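Local coordinates for protein R.MvaI (Kocuria varians, PDB 2OA9) that probably cuts double-stranded DNA as a monomeric, metal-dependent restriction endonuclease that recognizes its target sequence asymmetrically, at residues H62-A65 with A66-L70; I34-T37 with F38-L42. One frame throughout, in Å; residues are numbered along the deposited sequence.

Contact 1: residues H62-A65 with A66-L70; sequences HETA and AKSLL. With CD (cadmium ion), chain E.
With OG beside its own backbone N and anti to the carbonyl carbon (chi1 -62°), the side chain of S68 folds back to T64, while K67, bent at chi3 (-70°), runs back along the same turn toward E63. The serine OG donates to T64 O at 2.8 Å, and that same carbonyl oxygen takes a second bond from K67 N at 3.0 Å. K67 N and S68 OG reach T64 O from opposite faces, each well out of the carbonyl plane, so a single oxygen is gripped from both sides. S68 N in turn bonds to A65 O (3.0 Å), nearly straight at N-H...O 160°. Here the chain of this PD-(D/E)XK-clan nuclease passes from the short helix 62-66 toward edge strand 69-74: the i to i+4 backbone bond A66 N to H62 O, at 3.1 Å, is followed by the i to i+3 bonds K67 N to T64 O and S68 N to A65 O. K67 CE lies 3.6 Å from E63 O, whereas E63 OE1 and K67 NZ, of opposite charge, stay 4.7 Å apart. S68 also pairs through its backbone with M236, whose side chain touches A65. At the start of the helix the imidazole of H62 binds a cadmium ion through ND1 at 2.3 Å, a site completed on the protein side by E237.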
# COMPACT_ATOMS: atom_id res chain seq x y z
N HIS A 62 15.23 -1.03 -6.17
CA HIS A 62 14.31 -1.73 -7.10
C HIS A 62 14.28 -3.20 -6.71
O HIS A 62 13.22 -3.84 -6.76
CB HIS A 62 14.76 -1.61 -8.57
CG HIS A 62 14.58 -0.16 -9.04
ND1 HIS A 62 13.44 0.29 -9.68
CD2 HIS A 62 15.39 0.93 -8.92
CE1 HIS A 62 13.53 1.59 -9.87
NE2 HIS A 62 14.70 1.99 -9.43
N GLU A 63 15.43 -3.74 -6.32
CA GLU A 63 15.51 -5.13 -5.93
C GLU A 63 14.68 -5.45 -4.68
O GLU A 63 13.96 -6.43 -4.64
CB GLU A 63 16.97 -5.50 -5.71
CG GLU A 63 17.16 -6.98 -5.56
CD GLU A 63 18.63 -7.32 -5.44
OE1 GLU A 63 19.18 -7.12 -4.34
OE2 GLU A 63 19.22 -7.72 -6.47
N THR A 64 14.77 -4.60 -3.67
CA THR A 64 14.06 -4.85 -2.44
C THR A 64 12.57 -4.55 -2.68
O THR A 64 11.71 -5.23 -2.15
CB THR A 64 14.67 -4.02 -1.33
OG1 THR A 64 16.01 -4.47 -1.07
CG2 THR A 64 13.91 -4.23 -0.03
N ALA A 65 12.25 -3.50 -3.43
CA ALA A 65 10.86 -3.16 -3.76
C ALA A 65 10.14 -4.35 -4.41
O ALA A 65 8.98 -4.60 -4.11
CB ALA A 65 10.81 -1.93 -4.64
N ALA A 66 10.82 -5.12 -5.24
CA ALA A 66 10.18 -6.22 -5.93
C ALA A 66 9.74 -7.31 -4.95
O ALA A 66 8.83 -8.06 -5.22
CB ALA A 66 11.12 -6.79 -6.94
N LYS A 67 10.39 -7.38 -3.81
CA LYS A 67 10.08 -8.37 -2.78
C LYS A 67 9.16 -7.83 -1.70
O LYS A 67 8.86 -8.58 -0.75
CB LYS A 67 11.37 -8.89 -2.13
CG LYS A 67 12.35 -9.46 -3.10
CD LYS A 67 13.63 -9.88 -2.38
CE LYS A 67 14.43 -8.67 -1.89
NZ LYS A 67 15.86 -8.98 -1.60
N SER A 68 8.67 -6.59 -1.84
CA SER A 68 7.98 -5.89 -0.74
C SER A 68 6.51 -5.70 -1.05
O SER A 68 6.14 -5.33 -2.14
CB SER A 68 8.60 -4.56 -0.44
OG SER A 68 9.95 -4.75 -0.03
N LEU A 69 5.66 -5.94 -0.08
CA LEU A 69 4.23 -5.69 -0.21
C LEU A 69 3.89 -4.46 0.65
O LEU A 69 4.14 -4.45 1.85
CB LEU A 69 3.45 -6.91 0.30
CG LEU A 69 1.94 -6.92 0.22
CD1 LEU A 69 1.48 -6.73 -1.24
CD2 LEU A 69 1.40 -8.20 0.84
N LEU A 70 3.34 -3.44 0.01
CA LEU A 70 2.98 -2.18 0.64
C LEU A 70 1.48 -2.20 0.94
O LEU A 70 0.67 -2.53 0.08
CB LEU A 70 3.31 -1.07 -0.36
CG LEU A 70 3.06 0.37 0.06
CD1 LEU A 70 4.08 0.77 1.09
CD2 LEU A 70 3.09 1.28 -1.18
CD CD E . 11.95 -1.05 -10.85

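Contact 2: residues I34-T37 with F38-L42; sequences IGKT and FEDLL
Helix 33-49 of this MvaI/BcnI-family nuclease, a member of the PD-(D/E)XK clan, supplies this contact, two successive turns near its beginning joined by regular i to i+4 pairing. Amides of F38, E39, D40 and L41 donate in order to the carbonyls of I34, G35, K36 and T37; the bond from E39 N to G35 O, 2.9 Å long, lies in the carbonyl plane. On the outer surface K36 and D40 add a salt bridge. CG of K36 stands anti to the backbone N (chi1 -177°), and further bends at chi2, chi3 and chi4 carry the ammonium over to the next turn. There NZ donates to D40 OD1 at 3.2 Å, on the syn lone pair of that oxygen, and more weakly to OD2 at 3.3 Å, so NZ lies near both carboxylate oxygens, with OD1 the firmer partner. An alanine in place of D40 would probably leave the ammonium of K36 without its carboxylate mate and its bent chain freer to turn. The inward side is mostly apolar: F38 inserts between helix 6-19 and strands 58-61 and 166-176, and its ring meets Y184 edge-to-face. T37 is the polar exception, its OG1 bonded to T26 OG1 and G33 O, yet it sets its methyl beside L41, the two side chains pointing the same way. CG2 of T37 lies 4.0 Å from CD1 of L41, which also rests 3.6 Å from T37 O.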
# COMPACT_ATOMS: atom_id res chain seq x y z
N ILE A 34 22.17 0.19 1.34
CA ILE A 34 21.94 1.16 0.27
C ILE A 34 20.83 2.12 0.69
O ILE A 34 21.00 3.34 0.63
CB ILE A 34 21.59 0.46 -1.07
CG1 ILE A 34 22.83 -0.29 -1.60
CG2 ILE A 34 21.12 1.46 -2.09
CD1 ILE A 34 22.53 -1.27 -2.68
N GLY A 35 19.71 1.57 1.13
CA GLY A 35 18.58 2.39 1.53
C GLY A 35 18.85 3.22 2.77
O GLY A 35 18.54 4.42 2.83
N LYS A 36 19.46 2.62 3.78
CA LYS A 36 19.67 3.34 5.04
C LYS A 36 20.68 4.48 4.86
O LYS A 36 20.54 5.55 5.46
CB LYS A 36 20.15 2.37 6.14
CG LYS A 36 20.35 2.98 7.53
CD LYS A 36 21.58 2.41 8.25
CE LYS A 36 22.42 3.50 8.91
NZ LYS A 36 21.61 4.43 9.74
N THR A 37 21.70 4.27 4.04
CA THR A 37 22.65 5.33 3.76
C THR A 37 21.91 6.46 3.06
O THR A 37 22.15 7.62 3.37
CB THR A 37 23.80 4.82 2.91
OG1 THR A 37 24.56 3.86 3.64
CG2 THR A 37 24.78 5.94 2.57
N PHE A 38 21.02 6.13 2.13
CA PHE A 38 20.24 7.19 1.46
C PHE A 38 19.40 7.99 2.47
O PHE A 38 19.33 9.22 2.40
CB PHE A 38 19.36 6.56 0.36
CG PHE A 38 18.72 7.57 -0.54
CD1 PHE A 38 19.32 7.95 -1.71
CD2 PHE A 38 17.49 8.08 -0.25
CE1 PHE A 38 18.73 8.84 -2.55
CE2 PHE A 38 16.90 9.01 -1.10
CZ PHE A 38 17.54 9.37 -2.25
N GLU A 39 18.76 7.28 3.40
CA GLU A 39 17.99 7.91 4.48
C GLU A 39 18.85 8.84 5.31
O GLU A 39 18.43 9.94 5.64
CB GLU A 39 17.38 6.85 5.41
CG GLU A 39 16.27 5.99 4.81
CD GLU A 39 15.79 4.95 5.83
OE1 GLU A 39 16.08 5.10 7.04
OE2 GLU A 39 15.12 3.98 5.44
N ASP A 40 20.08 8.42 5.64
CA ASP A 40 21.03 9.30 6.34
C ASP A 40 21.40 10.57 5.59
O ASP A 40 21.54 11.65 6.16
CB ASP A 40 22.35 8.56 6.64
CG ASP A 40 22.18 7.36 7.56
OD1 ASP A 40 21.19 7.30 8.33
OD2 ASP A 40 23.02 6.42 7.59
N LEU A 41 21.58 10.45 4.28
CA LEU A 41 22.01 11.57 3.48
C LEU A 41 20.86 12.56 3.31
O LEU A 41 21.04 13.77 3.28
CB LEU A 41 22.52 11.07 2.13
CG LEU A 41 23.83 10.27 2.15
CD1 LEU A 41 24.00 9.48 0.86
CD2 LEU A 41 25.02 11.17 2.41
N LEU A 42 19.65 12.02 3.24
CA LEU A 42 18.47 12.84 3.10
C LEU A 42 18.25 13.64 4.38
O LEU A 42 17.88 14.80 4.32
CB LEU A 42 17.27 11.95 2.78
CG LEU A 42 15.96 12.57 2.38
CD1 LEU A 42 16.15 13.47 1.18
CD2 LEU A 42 14.97 11.48 2.06

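Overall arrangement
Contact 2 lies within one long helix, contact 1 where a short helix passes into a strand. In contact 2 the inner flank is buried against helix 6-19 and the mixed sheet, while the outer flank holds a charged pair. Contact 1 is a surface contact, leading into an edge strand of the antiparallel sheet; its chemistry is hydroxyl and backbone bonding, with a metal ligand at the helix start. Both touch strand 166-176, through H62 and L70 in one case and I34 and F38 in the other. Their centres are about 17 Å apart and their nearest atoms about 7 Å, without touching.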